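PDB 2X4G: nucleoside-diphosphate-sugar epimerase from Pseudomonas aeruginosa, which probably interconverts nucleotide-activated sugars with a bound nicotinamide cofactor, as in its epimerase/dehydratase family, although its exact substrate and reaction remain unestablished. Local coordinates for residues Leu40-Pro46 / Pro58-Glu64; His27-Arg31 / Arg52-Leu56; Arg120-Ser126 / Pro175-Pro181. One frame throughout, in Å; residues are numbered along the deposited sequence.

Interaction 1 (Leu40-Pro46 / Pro58-Glu64); sequences LVLIHRP and PECRVAE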
loop_
_atom_site.group_PDB
_atom_site.type_symbol
_atom_site.label_atom_id
_atom_site.label_comp_id
_atom_site.label_asym_id
_atom_site.label_seq_id
_atom_site.Cartn_x
_atom_site.Cartn_y
_atom_site.Cartn_z
ATOM N N LEU A 40 -19.156 -36.033 -10.141
ATOM C CA LEU A 40 -18.351 -34.879 -9.793
ATOM C C LEU A 40 -17.012 -35.328 -9.275
ATOM O O LEU A 40 -16.937 -36.166 -8.364
ATOM C CB LEU A 40 -19.053 -34.088 -8.711
ATOM C CG LEU A 40 -18.304 -32.946 -8.061
ATOM C CD1 LEU A 40 -17.859 -31.915 -9.104
ATOM C CD2 LEU A 40 -19.233 -32.347 -6.982
ATOM N N VAL A 41 -15.957 -34.778 -9.859
ATOM C CA VAL A 41 -14.620 -34.948 -9.320
ATOM C C VAL A 41 -14.120 -33.590 -8.815
ATOM O O VAL A 41 -14.326 -32.570 -9.468
ATOM C CB VAL A 41 -13.651 -35.540 -10.372
ATOM C CG1 VAL A 41 -12.220 -35.549 -9.848
ATOM C CG2 VAL A 41 -14.100 -36.954 -10.773
ATOM N N LEU A 42 -13.495 -33.590 -7.643
ATOM C CA LEU A 42 -12.891 -32.394 -7.068
ATOM C C LEU A 42 -11.383 -32.602 -6.948
ATOM O O LEU A 42 -10.920 -33.475 -6.199
ATOM C CB LEU A 42 -13.462 -32.110 -5.678
ATOM C CG LEU A 42 -14.966 -31.964 -5.572
ATOM C CD1 LEU A 42 -15.369 -31.626 -4.144
ATOM C CD2 LEU A 42 -15.444 -30.911 -6.563
ATOM N N ILE A 43 -10.620 -31.819 -7.705
ATOM C CA ILE A 43 -9.171 -31.854 -7.619
ATOM C C ILE A 43 -8.756 -30.769 -6.633
ATOM O O ILE A 43 -8.991 -29.603 -6.881
ATOM C CB ILE A 43 -8.520 -31.633 -8.996
ATOM C CG1 ILE A 43 -8.963 -32.725 -9.989
ATOM C CG2 ILE A 43 -6.992 -31.649 -8.885
ATOM C CD1 ILE A 43 -8.612 -32.412 -11.428
ATOM N N HIS A 44 -8.157 -31.164 -5.513
ATOM C CA HIS A 44 -7.791 -30.224 -4.455
ATOM C C HIS A 44 -6.380 -30.385 -3.947
ATOM O O HIS A 44 -5.779 -31.464 -4.040
ATOM C CB HIS A 44 -8.708 -30.412 -3.266
ATOM C CG HIS A 44 -8.565 -31.739 -2.594
ATOM N ND1 HIS A 44 -7.744 -31.938 -1.505
ATOM C CD2 HIS A 44 -9.167 -32.924 -2.832
ATOM C CE1 HIS A 44 -7.829 -33.195 -1.112
ATOM N NE2 HIS A 44 -8.691 -33.813 -1.898
ATOM N N ARG A 45 -5.846 -29.322 -3.366
ATOM C CA ARG A 45 -4.526 -29.440 -2.760
ATOM C C ARG A 45 -4.664 -30.089 -1.373
ATOM O O ARG A 45 -5.733 -30.050 -0.763
ATOM C CB ARG A 45 -3.794 -28.102 -2.777
ATOM C CG ARG A 45 -4.337 -27.022 -1.923
ATOM C CD ARG A 45 -3.648 -25.698 -2.306
ATOM N NE ARG A 45 -4.307 -25.063 -3.450
ATOM C CZ ARG A 45 -3.908 -23.930 -4.043
ATOM N NH1 ARG A 45 -2.811 -23.286 -3.624
ATOM N NH2 ARG A 45 -4.611 -23.437 -5.074
ATOM N N PRO A 46 -3.610 -30.747 -0.901
ATOM C CA PRO A 46 -3.774 -31.535 0.308
ATOM C C PRO A 46 -4.138 -30.700 1.529
ATOM O O PRO A 46 -4.848 -31.174 2.406
ATOM C CB PRO A 46 -2.402 -32.199 0.479
ATOM C CG PRO A 46 -1.479 -31.379 -0.302
ATOM C CD PRO A 46 -2.250 -30.849 -1.441
ATOM N N PRO A 58 -18.706 -36.334 -3.602
ATOM C CA PRO A 58 -17.739 -36.149 -4.668
ATOM C C PRO A 58 -16.724 -37.239 -4.664
ATOM O O PRO A 58 -16.567 -37.921 -3.664
ATOM C CB PRO A 58 -17.037 -34.846 -4.272
ATOM C CG PRO A 58 -17.015 -34.889 -2.788
ATOM C CD PRO A 58 -18.283 -35.637 -2.369
ATOM N N GLU A 59 -16.030 -37.394 -5.776
ATOM C CA GLU A 59 -14.816 -38.201 -5.815
ATOM C C GLU A 59 -13.683 -37.176 -5.706
ATOM O O GLU A 59 -13.676 -36.197 -6.433
ATOM C CB GLU A 59 -14.767 -39.007 -7.122
ATOM C CG GLU A 59 -13.422 -39.615 -7.483
ATOM C CD GLU A 59 -13.441 -40.383 -8.809
ATOM O OE1 GLU A 59 -14.457 -40.366 -9.547
ATOM O OE2 GLU A 59 -12.411 -41.005 -9.121
ATOM N N CYS A 60 -12.760 -37.370 -4.773
ATOM C CA CYS A 60 -11.706 -36.395 -4.505
ATOM C C CYS A 60 -10.391 -36.938 -4.927
ATOM O O CYS A 60 -10.058 -38.079 -4.614
ATOM C CB CYS A 60 -11.630 -36.078 -3.030
ATOM S SG CYS A 60 -13.088 -35.238 -2.490
ATOM N N ARG A 61 -9.628 -36.101 -5.618
ATOM C CA ARG A 61 -8.296 -36.456 -6.080
ATOM C C ARG A 61 -7.318 -35.408 -5.598
ATOM O O ARG A 61 -7.541 -34.221 -5.813
ATOM C CB ARG A 61 -8.308 -36.549 -7.596
ATOM C CG ARG A 61 -9.368 -37.526 -8.107
ATOM C CD ARG A 61 -9.406 -37.591 -9.619
ATOM N NE ARG A 61 -10.230 -38.706 -10.068
ATOM C CZ ARG A 61 -10.436 -39.022 -11.339
ATOM N NH1 ARG A 61 -11.199 -40.060 -11.629
ATOM N NH2 ARG A 61 -9.877 -38.312 -12.315
ATOM N N VAL A 62 -6.260 -35.839 -4.912
ATOM C CA VAL A 62 -5.305 -34.899 -4.322
ATOM C C VAL A 62 -4.254 -34.517 -5.356
ATOM O O VAL A 62 -3.772 -35.358 -6.099
ATOM C CB VAL A 62 -4.619 -35.461 -3.063
ATOM C CG1 VAL A 62 -3.789 -34.375 -2.390
ATOM C CG2 VAL A 62 -5.637 -35.971 -2.092
ATOM N N ALA A 63 -3.923 -33.236 -5.418
ATOM C CA ALA A 63 -2.894 -32.775 -6.323
ATOM C C ALA A 63 -2.440 -31.387 -5.923
ATOM O O ALA A 63 -3.250 -30.465 -5.855
ATOM C CB ALA A 63 -3.412 -32.761 -7.742
ATOM N N GLU A 64 -1.151 -31.236 -5.638
ATOM C CA GLU A 64 -0.561 -29.900 -5.518
ATOM C C GLU A 64 -0.417 -29.342 -6.934
ATOM O O GLU A 64 -0.114 -30.062 -7.876
ATOM C CB GLU A 64 0.790 -29.936 -4.783
ATOM C CG GLU A 64 0.667 -30.190 -3.273
ATOM C CD GLU A 64 1.895 -30.884 -2.667
ATOM O OE1 GLU A 64 1.774 -32.063 -2.238
ATOM O OE2 GLU A 64 2.984 -30.261 -2.627
#
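Leu42 and Pro58, the latter just ahead of strand 59-62, form an apolar centre beside the face that carries Leu42, Cys60, His44 and Val62. The methyl CD1 of Leu42 slants across the proline ring and lies 3.6 Å from CB of Pro58. Further along that face, the His44 ring closes over the neighbouring strand. Its CG sits between the backbone N and the carbonyl carbon (chi1 65°), which folds the imidazole back so that its CE1 comes 3.7 Å from CG2 of Val62, while CB of Cys60 lies at the ring edge. The folded ring also spends its ND1 locally: it donates, close to the ring plane, to Arg45 O at 2.9 Å, approaching from above the plane of that carbonyl. On the reverse face Val41 stands alongside Glu59, and its CG1 meets CD of Arg61 at 3.5 Å. The other branch, CG2, lies over the centre of one face of the Arg61 guanidinium, so an aliphatic side chain backs a charged plane. Ile43 CG2 meets Ala63 CB on this side.

At the polar edge, Arg61 NH1 forms a salt bridge with Glu59 OE2 at 2.9 Å; the carboxylate oxygen is in the guanidinium plane but is itself reached from above the carboxylate plane. NE adds only a weak bond. NH2 turns instead to the carbonyls of Ala74 and Arg76, and OE1 of Glu59 to Lys15, so both ends of the charged pair are fixed from outside. Between the faces, five backbone hydrogen bonds run from Glu59 N to Leu40 O through to Ala63 N to His44 O. Strand 39-44 bonds to strand 15-19 along its other side, which makes 59-62 the outermost parallel strand in this wing of a Rossmann-type sheet.

Interaction 2 (His27-Arg31 / Arg52-Leu56); sequences HHAAR and RLAYL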
loop_
_atom_site.group_PDB
_atom_site.type_symbol
_atom_site.label_atom_id
_atom_site.label_comp_id
_atom_site.label_asym_id
_atom_site.label_seq_id
_atom_site.Cartn_x
_atom_site.Cartn_y
_atom_site.Cartn_z
ATOM N N HIS A 27 -17.342 -23.737 -5.751
ATOM C CA HIS A 27 -18.232 -24.542 -4.932
ATOM C C HIS A 27 -19.543 -24.637 -5.671
ATOM O O HIS A 27 -20.173 -25.693 -5.721
ATOM C CB HIS A 27 -18.393 -23.875 -3.577
ATOM C CG HIS A 27 -19.127 -24.690 -2.560
ATOM N ND1 HIS A 27 -19.111 -24.372 -1.220
ATOM C CD2 HIS A 27 -19.912 -25.785 -2.675
ATOM C CE1 HIS A 27 -19.848 -25.240 -0.553
ATOM N NE2 HIS A 27 -20.354 -26.102 -1.412
ATOM N N HIS A 28 -19.937 -23.518 -6.266
ATOM C CA HIS A 28 -21.195 -23.431 -7.031
ATOM C C HIS A 28 -21.061 -24.117 -8.410
ATOM O O HIS A 28 -22.036 -24.648 -8.926
ATOM C CB HIS A 28 -21.647 -21.970 -7.180
ATOM C CG HIS A 28 -22.217 -21.366 -5.925
ATOM N ND1 HIS A 28 -23.521 -21.570 -5.517
ATOM C CD2 HIS A 28 -21.672 -20.523 -5.012
ATOM C CE1 HIS A 28 -23.741 -20.903 -4.397
ATOM N NE2 HIS A 28 -22.635 -20.256 -4.070
ATOM N N ALA A 29 -19.879 -24.155 -9.014
ATOM C CA ALA A 29 -19.718 -25.002 -10.207
ATOM C C ALA A 29 -19.946 -26.453 -9.790
ATOM O O ALA A 29 -20.714 -27.164 -10.420
ATOM C CB ALA A 29 -18.367 -24.838 -10.831
ATOM N N ALA A 30 -19.297 -26.872 -8.706
ATOM C CA ALA A 30 -19.403 -28.237 -8.216
ATOM C C ALA A 30 -20.871 -28.632 -8.026
ATOM O O ALA A 30 -21.333 -29.648 -8.562
ATOM C CB ALA A 30 -18.636 -28.392 -6.927
ATOM N N ARG A 31 -21.602 -27.808 -7.293
ATOM C CA ARG A 31 -23.036 -27.990 -7.110
ATOM C C ARG A 31 -23.846 -28.118 -8.397
ATOM O O ARG A 31 -24.796 -28.874 -8.471
ATOM C CB ARG A 31 -23.589 -26.787 -6.379
ATOM C CG ARG A 31 -23.213 -26.695 -4.950
ATOM C CD ARG A 31 -23.777 -25.409 -4.387
ATOM N NE ARG A 31 -24.089 -25.652 -3.009
ATOM C CZ ARG A 31 -25.300 -25.722 -2.482
ATOM N NH1 ARG A 31 -26.374 -25.472 -3.182
ATOM N NH2 ARG A 31 -25.410 -26.012 -1.199
ATOM N N ARG A 52 -15.758 -29.849 3.279
ATOM C CA ARG A 52 -16.958 -29.003 3.224
ATOM C C ARG A 52 -17.885 -29.365 2.066
ATOM O O ARG A 52 -19.012 -28.904 2.032
ATOM C CB ARG A 52 -16.608 -27.515 3.087
ATOM C CG ARG A 52 -15.775 -26.953 4.213
ATOM C CD ARG A 52 -16.068 -25.471 4.554
ATOM N NE ARG A 52 -16.408 -24.686 3.379
ATOM C CZ ARG A 52 -15.557 -24.377 2.405
ATOM N NH1 ARG A 52 -14.284 -24.774 2.454
ATOM N NH2 ARG A 52 -15.982 -23.658 1.371
ATOM N N LEU A 53 -17.395 -30.143 1.105
ATOM C CA LEU A 53 -18.168 -30.529 -0.067
ATOM C C LEU A 53 -18.547 -32.016 -0.054
ATOM O O LEU A 53 -19.118 -32.540 -1.028
ATOM C CB LEU A 53 -17.401 -30.172 -1.347
ATOM C CG LEU A 53 -17.513 -28.702 -1.752
ATOM C CD1 LEU A 53 -16.802 -27.834 -0.753
ATOM C CD2 LEU A 53 -16.940 -28.474 -3.125
ATOM N N ALA A 54 -18.267 -32.692 1.054
ATOM C CA ALA A 54 -18.596 -34.116 1.167
ATOM C C ALA A 54 -20.082 -34.405 0.880
ATOM O O ALA A 54 -20.405 -35.423 0.289
ATOM C CB ALA A 54 -18.194 -34.656 2.551
ATOM N N TYR A 55 -20.970 -33.499 1.274
ATOM C CA TYR A 55 -22.407 -33.639 1.013
ATOM C C TYR A 55 -22.739 -33.860 -0.476
ATOM O O TYR A 55 -23.744 -34.502 -0.790
ATOM C CB TYR A 55 -23.190 -32.448 1.587
ATOM C CG TYR A 55 -23.044 -31.146 0.810
ATOM C CD1 TYR A 55 -21.903 -30.350 0.935
ATOM C CD2 TYR A 55 -24.053 -30.700 -0.039
ATOM C CE1 TYR A 55 -21.768 -29.175 0.239
ATOM C CE2 TYR A 55 -23.911 -29.513 -0.756
ATOM C CZ TYR A 55 -22.763 -28.757 -0.610
ATOM O OH TYR A 55 -22.609 -27.582 -1.307
ATOM N N LEU A 56 -21.892 -33.370 -1.382
ATOM C CA LEU A 56 -22.081 -33.618 -2.821
ATOM C C LEU A 56 -21.715 -35.049 -3.232
ATOM O O LEU A 56 -21.919 -35.439 -4.390
ATOM C CB LEU A 56 -21.282 -32.613 -3.675
ATOM C CG LEU A 56 -21.586 -31.111 -3.495
ATOM C CD1 LEU A 56 -20.666 -30.271 -4.353
ATOM C CD2 LEU A 56 -23.025 -30.806 -3.821
#
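His27 presents one ring face to Leu53 and its NE2 edge to Tyr55. CD1 of Leu53 stands over the middle of the imidazole, 4.0 Å from the ring centroid and 8° off the normal, a well-centred CH-pi contact. At the edge, NE2 is hydrogen-bonded to Tyr55 OH at 2.7 Å, and either atom could supply the proton. The two rings meet rim to rim with their planes 57° apart, so neither stacks on the other. The phenol is itself packed: CG of Leu56, from its own turn, lies over one face near the rim, and the carbonyl oxygen of Arg52 joins His27 NE2 at its edge.

Arg31, one helical turn beyond His27, brings a second group to the same hydroxyl. Its chain bends at chi3 (148°), swinging NE to 3.0 Å from Tyr55 OH. The oxygen lies at the guanidinium edge, tilted from its plane, and the bond is well short of straight; NH2 contributes a further, weak one. The hydroxyl is thus gripped by an imidazole and a guanidinium together, which should hold the phenol in place at the margin of the contact.

Deeper in, Ala30 CB packs against Leu56 CD1 at 3.8 Å and Leu53 CD2 at 4.2 Å. Leu53 and Leu56 are brought to the same side by a single tight turn, closed by the bond from Leu56 N to Leu53 O, and both continue onto strand 39-44. Arg52 NH2 reaches back to the carbonyl of Thr22. That residue belongs to the glycine-rich GxxGxxG segment that leads into helix 24-35, the turn and first helix that characterise dinucleotide-binding Rossmann domains; here the loop following the second strand folds against that helix.

Interaction 3 (Arg120-Ser126 / Pro175-Pro181); sequences RILYVGS and PVVIGIP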
loop_
_atom_site.group_PDB
_atom_site.type_symbol
_atom_site.label_atom_id
_atom_site.label_comp_id
_atom_site.label_asym_id
_atom_site.label_seq_id
_atom_site.Cartn_x
_atom_site.Cartn_y
_atom_site.Cartn_z
ATOM N N ARG A 120 -12.192 -31.259 -22.790
ATOM C CA ARG A 120 -13.054 -30.102 -22.580
ATOM C C ARG A 120 -12.554 -29.334 -21.343
ATOM O O ARG A 120 -12.572 -29.870 -20.240
ATOM C CB ARG A 120 -14.449 -30.676 -22.358
ATOM C CG ARG A 120 -15.617 -29.860 -22.799
ATOM C CD ARG A 120 -15.765 -29.648 -24.306
ATOM N NE ARG A 120 -16.573 -28.444 -24.470
ATOM C CZ ARG A 120 -16.694 -27.726 -25.574
ATOM N NH1 ARG A 120 -16.091 -28.096 -26.699
ATOM N NH2 ARG A 120 -17.459 -26.636 -25.543
ATOM N N ILE A 121 -12.053 -28.113 -21.526
ATOM C CA ILE A 121 -11.449 -27.333 -20.430
ATOM C C ILE A 121 -12.042 -25.924 -20.395
ATOM O O ILE A 121 -12.032 -25.218 -21.397
ATOM C CB ILE A 121 -9.894 -27.188 -20.604
ATOM C CG1 ILE A 121 -9.187 -28.546 -20.637
ATOM C CG2 ILE A 121 -9.283 -26.373 -19.492
ATOM C CD1 ILE A 121 -8.041 -28.616 -21.662
ATOM N N LEU A 122 -12.566 -25.508 -19.249
ATOM C CA LEU A 122 -13.063 -24.136 -19.084
ATOM C C LEU A 122 -12.204 -23.449 -18.048
ATOM O O LEU A 122 -12.026 -23.963 -16.935
ATOM C CB LEU A 122 -14.534 -24.089 -18.643
ATOM C CG LEU A 122 -15.105 -22.689 -18.379
ATOM C CD1 LEU A 122 -15.483 -21.996 -19.670
ATOM C CD2 LEU A 122 -16.301 -22.767 -17.488
ATOM N N TYR A 123 -11.684 -22.287 -18.427
ATOM C CA TYR A 123 -10.836 -21.500 -17.571
ATOM C C TYR A 123 -11.654 -20.304 -17.131
ATOM O O TYR A 123 -12.319 -19.667 -17.945
ATOM C CB TYR A 123 -9.580 -21.052 -18.323
ATOM C CG TYR A 123 -8.893 -19.943 -17.605
ATOM C CD1 TYR A 123 -9.129 -18.628 -17.953
ATOM C CD2 TYR A 123 -8.074 -20.200 -16.520
ATOM C CE1 TYR A 123 -8.537 -17.585 -17.263
ATOM C CE2 TYR A 123 -7.482 -19.169 -15.817
ATOM C CZ TYR A 123 -7.719 -17.864 -16.199
ATOM O OH TYR A 123 -7.148 -16.827 -15.517
ATOM N N VAL A 124 -11.629 -19.999 -15.840
ATOM C CA VAL A 124 -12.442 -18.901 -15.323
ATOM C C VAL A 124 -11.643 -17.616 -15.378
ATOM O O VAL A 124 -10.687 -17.437 -14.617
ATOM C CB VAL A 124 -12.925 -19.157 -13.895
ATOM C CG1 VAL A 124 -13.870 -18.056 -13.477
ATOM C CG2 VAL A 124 -13.635 -20.486 -13.834
ATOM N N GLY A 125 -12.046 -16.733 -16.287
ATOM C CA GLY A 125 -11.388 -15.441 -16.456
ATOM C C GLY A 125 -12.041 -14.240 -15.768
ATOM O O GLY A 125 -12.932 -14.381 -14.924
ATOM N N SER A 126 -11.589 -13.053 -16.158
ATOM C CA SER A 126 -12.042 -11.809 -15.586
ATOM C C SER A 126 -12.320 -10.792 -16.659
ATOM O O SER A 126 -11.692 -10.794 -17.717
ATOM C CB SER A 126 -10.975 -11.237 -14.694
ATOM O OG SER A 126 -11.225 -9.869 -14.479
ATOM N N PRO A 175 -8.391 -27.852 -25.881
ATOM C CA PRO A 175 -9.817 -27.529 -25.919
ATOM C C PRO A 175 -10.270 -26.574 -24.814
ATOM O O PRO A 175 -11.056 -26.952 -23.953
ATOM C CB PRO A 175 -10.492 -28.900 -25.784
ATOM C CG PRO A 175 -9.527 -29.741 -25.061
ATOM C CD PRO A 175 -8.144 -29.192 -25.318
ATOM N N VAL A 176 -9.796 -25.331 -24.861
ATOM C CA VAL A 176 -10.030 -24.379 -23.771
ATOM C C VAL A 176 -11.155 -23.453 -24.133
ATOM O O VAL A 176 -11.132 -22.855 -25.199
ATOM C CB VAL A 176 -8.798 -23.510 -23.460
ATOM C CG1 VAL A 176 -9.207 -22.297 -22.642
ATOM C CG2 VAL A 176 -7.753 -24.307 -22.735
ATOM N N VAL A 177 -12.132 -23.345 -23.235
ATOM C CA VAL A 177 -13.186 -22.356 -23.335
ATOM C C VAL A 177 -12.967 -21.370 -22.184
ATOM O O VAL A 177 -12.502 -21.764 -21.114
ATOM C CB VAL A 177 -14.581 -23.016 -23.236
ATOM C CG1 VAL A 177 -15.696 -21.953 -23.249
ATOM C CG2 VAL A 177 -14.786 -24.059 -24.375
ATOM N N ILE A 178 -13.289 -20.093 -22.391
ATOM C CA ILE A 178 -13.137 -19.100 -21.329
ATOM C C ILE A 178 -14.483 -18.534 -20.863
ATOM O O ILE A 178 -15.236 -17.962 -21.655
ATOM C CB ILE A 178 -12.247 -17.958 -21.778
ATOM C CG1 ILE A 178 -10.916 -18.508 -22.269
ATOM C CG2 ILE A 178 -12.010 -16.987 -20.637
ATOM C CD1 ILE A 178 -10.091 -17.462 -22.961
ATOM N N GLY A 179 -14.760 -18.701 -19.566
ATOM C CA GLY A 179 -15.973 -18.199 -18.922
ATOM C C GLY A 179 -15.619 -17.073 -17.977
ATOM O O GLY A 179 -14.752 -17.223 -17.131
ATOM N N ILE A 180 -16.289 -15.938 -18.146
ATOM C CA ILE A 180 -15.935 -14.683 -17.506
ATOM C C ILE A 180 -17.160 -14.187 -16.781
ATOM O O ILE A 180 -17.996 -13.534 -17.384
ATOM C CB ILE A 180 -15.549 -13.598 -18.543
ATOM C CG1 ILE A 180 -14.412 -14.067 -19.453
ATOM C CG2 ILE A 180 -15.146 -12.292 -17.847
ATOM C CD1 ILE A 180 -14.053 -13.034 -20.530
ATOM N N PRO A 181 -17.289 -14.501 -15.484
ATOM C CA PRO A 181 -18.436 -13.982 -14.758
ATOM C C PRO A 181 -18.228 -12.539 -14.322
ATOM O O PRO A 181 -17.096 -12.088 -14.226
ATOM C CB PRO A 181 -18.492 -14.892 -13.544
ATOM C CG PRO A 181 -17.101 -15.231 -13.283
ATOM C CD PRO A 181 -16.458 -15.359 -14.629
#
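Leu122 and Val177 are bridge partners on one face of a parallel strand pair, and the leucine leans toward the neighbouring chain. With CG anti to the backbone N (chi1 177°), its CD1 reaches Val177 CG1 at 3.6 Å and continues over the backbone, to 3.4 Å from Gly179 N. Gly179 has no side chain, and the leucine methyl lies beside its amide. The two branches of Val177 divide the work: CG1 takes Leu122, whereas CG2 lies over one face of the Arg120 guanidinium, 3.9 Å from NH2. The polar edge of that group is used elsewhere, NE bonding Leu230 O and NH2 bonding Gly233 O. Later on this face Val124 CG1 and Pro181 CD meet at 3.9 Å, their side chains roughly perpendicular.

The opposite face starts with Ile121, which splits its contacts. CD1 points to Pro175 CD at 3.7 Å, and CG2 slants against CG2 of Val176. Tyr123 then directs the edge of its ring, through CD1, at Ile178 CG2, 4.3 Å away. Helices 98-116 and 154-171 supply the neighbours of this layer, Tyr110 and Leu162 for Tyr123 among them.

Five backbone hydrogen bonds link the strands, from Ile121 N to Pro175 O as far as Gly125 N to Gly179 O, the last at 2.9 Å. The strands are joined through helix 154-171, a beta-alpha-beta crossover. Ser126, at the exit of strand 121-124, touches Lys159 of that helix, which carries the YxxxK sequence of short-chain dehydrogenases, a position consistent with the approach to an active site. Chemically, polarity across the contact is confined almost wholly to the main chain, where amides and carbonyls pair with one another; the side chains add mostly nonpolar packing, suited to a strand buried between helical layers.

From the N terminus, strand 15-19 leads into helix 24-35, then come strand 39-44, the loop holding 52-56, and strand 59-62. Interaction 2 closes the loop from 31 to 52 and interaction 1 the shorter one from 46 to 58; their segments alternate, so the two cross. They also touch: Leu40 CD2 lies 3.6 Å from Leu56 CD1, and Leu42 CD1 packs on Leu53 CD2, uniting first helix, loop and outer strands. Interaction 3 follows in series, closing a 48-residue excursion that includes helix 154-171. Its centre is about 19 Å from each of the other centres, yet it shares the sheet of interaction 1, linked through strands 15-19 and 80-83.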